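Local atomic coordinates of uncharacterized protein (Gallus gallus, PDB entry 3WXB), a protein that reduces carbonyl compounds with NADPH or NADH as hydride donor, as a carbonyl reductase of the short-chain dehydrogenase/reductase family. Residues 22-26 with 168-172. Sequence-based numbering, arbitrary orientation.
Sequences GELRV and SCSKA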
loop_
_atom_site.group_PDB
_atom_site.type_symbol
_atom_site.label_atom_id
_atom_site.label_comp_id
_atom_site.label_asym_id
_atom_site.label_seq_id
_atom_site.Cartn_x
_atom_site.Cartn_y
_atom_site.Cartn_z
ATOM N N GLY A 22 -20.916 -23.055 -4.244
ATOM C CA GLY A 22 -21.122 -23.378 -2.869
ATOM C C GLY A 22 -22.365 -22.659 -2.405
ATOM O O GLY A 22 -23.064 -21.991 -3.193
ATOM N N GLU A 23 -22.630 -22.760 -1.123
ATOM C CA GLU A 23 -23.753 -22.050 -0.603
ATOM C C GLU A 23 -23.336 -20.669 -0.074
ATOM O O GLU A 23 -22.435 -20.562 0.757
ATOM C CB GLU A 23 -24.457 -22.910 0.447
ATOM C CG GLU A 23 -25.328 -23.940 -0.234
ATOM C CD GLU A 23 -26.445 -24.464 0.668
ATOM O OE1 GLU A 23 -26.943 -23.688 1.548
ATOM O OE2 GLU A 23 -26.814 -25.656 0.469
ATOM N N LEU A 24 -23.921 -19.615 -0.633
ATOM C CA LEU A 24 -23.681 -18.279 -0.096
ATOM C C LEU A 24 -25.014 -17.857 0.466
ATOM O O LEU A 24 -25.914 -17.537 -0.296
ATOM C CB LEU A 24 -23.307 -17.304 -1.223
ATOM C CG LEU A 24 -22.119 -16.368 -1.133
ATOM C CD1 LEU A 24 -22.337 -15.227 -2.123
ATOM C CD2 LEU A 24 -21.749 -15.849 0.226
ATOM N N ARG A 25 -25.143 -17.844 1.777
ATOM C CA ARG A 25 -26.387 -17.470 2.425
ATOM C C ARG A 25 -26.162 -16.176 3.185
ATOM O O ARG A 25 -25.703 -16.203 4.340
ATOM C CB ARG A 25 -26.777 -18.542 3.444
ATOM C CG ARG A 25 -27.067 -19.907 2.859
ATOM C CD ARG A 25 -28.142 -20.588 3.754
ATOM N NE ARG A 25 -29.450 -19.897 3.640
ATOM C CZ ARG A 25 -30.637 -20.491 3.453
ATOM N NH1 ARG A 25 -30.743 -21.828 3.387
ATOM N NH2 ARG A 25 -31.738 -19.742 3.365
ATOM N N VAL A 26 -26.453 -15.040 2.549
ATOM C CA VAL A 26 -26.219 -13.740 3.196
ATOM C C VAL A 26 -27.562 -13.006 3.360
ATOM O O VAL A 26 -28.279 -12.752 2.379
ATOM C CB VAL A 26 -25.118 -12.905 2.464
ATOM C CG1 VAL A 26 -23.916 -13.755 2.150
ATOM C CG2 VAL A 26 -25.615 -12.306 1.205
ATOM N N SER A 168 -16.833 -17.443 7.656
ATOM C CA SER A 168 -17.238 -17.624 6.231
ATOM C C SER A 168 -17.850 -16.332 5.635
ATOM O O SER A 168 -18.152 -15.412 6.343
ATOM C CB SER A 168 -18.285 -18.744 6.112
ATOM O OG SER A 168 -19.537 -18.255 6.525
ATOM N N CYS A 169 -18.085 -16.305 4.344
ATOM C CA CYS A 169 -18.685 -15.133 3.769
ATOM C C CYS A 169 -20.200 -15.114 3.969
ATOM O O CYS A 169 -20.851 -14.137 3.614
ATOM C CB CYS A 169 -18.294 -15.032 2.305
ATOM S SG CYS A 169 -16.535 -14.793 2.193
ATOM N N SER A 170 -20.765 -16.185 4.543
ATOM C CA SER A 170 -22.207 -16.215 4.838
ATOM C C SER A 170 -22.411 -15.695 6.266
ATOM O O SER A 170 -23.488 -15.215 6.605
ATOM C CB SER A 170 -22.800 -17.633 4.697
ATOM O OG SER A 170 -22.900 -18.040 3.332
ATOM N N LYS A 171 -21.380 -15.752 7.089
ATOM C CA LYS A 171 -21.468 -15.328 8.496
ATOM C C LYS A 171 -21.176 -13.802 8.699
ATOM O O LYS A 171 -22.084 -12.991 8.938
ATOM C CB LYS A 171 -20.581 -16.245 9.342
ATOM C CG LYS A 171 -20.356 -15.812 10.845
ATOM C CD LYS A 171 -19.466 -16.813 11.601
ATOM C CE LYS A 171 -19.318 -16.347 13.029
ATOM N NZ LYS A 171 -18.627 -17.350 13.899
ATOM N N ALA A 172 -19.908 -13.392 8.614
ATOM C CA ALA A 172 -19.576 -11.972 8.721
ATOM C C ALA A 172 -18.266 -11.839 7.989
ATOM O O ALA A 172 -17.288 -12.493 8.386
ATOM C CB ALA A 172 -19.386 -11.561 10.172
HETATM O O HOH W 1 -20.662 -19.142 2.796
#
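Ser170 and Arg25 join two loops through one direct hydrogen bond, a compact example of a serine hydroxyl anchoring the backbone of an extended loop. The backbone N of Arg25 donates to Ser170 OG over 2.7 Å and nearly straight, at 163°. With chi1 at -72°, the hydroxyl turns back beside its own backbone N and reaches the 22-26 backbone. A water extends the grip: it lies 2.6 Å from Ser170 OG and donates to Glu23 O, so both peptide groups flanking Leu24 are tied to one hydroxyl. Behind Ser170, an ST turn shapes the loop, Ser168 OG accepting from Ser170 N.

The tight side is packed by methyl groups. Leu24 CD2 packs against Cys169 CB at 4.1 Å, while Val26 CG1 presses on Cys169 O at 3.4 Å. That carbonyl is buried among methyl groups and finds no polar partner. On the loose side, Arg25 touches Ser170 through its CB, its bent chain carrying the guanidinium away, and exposed Glu23 contributes little beyond its carbonyl.

Both loops lead into strands of the parallel Rossmann sheet, 22-26 into 28-31 and 168-172 into 173-177, which flank strand 112-115. Helix 247-260 packs alongside, with Leu255 and Ser259 against Leu24 and Leu258 against Cys169; the contact thus lies at the N-terminal ends of these central strands, away from the NADPH site.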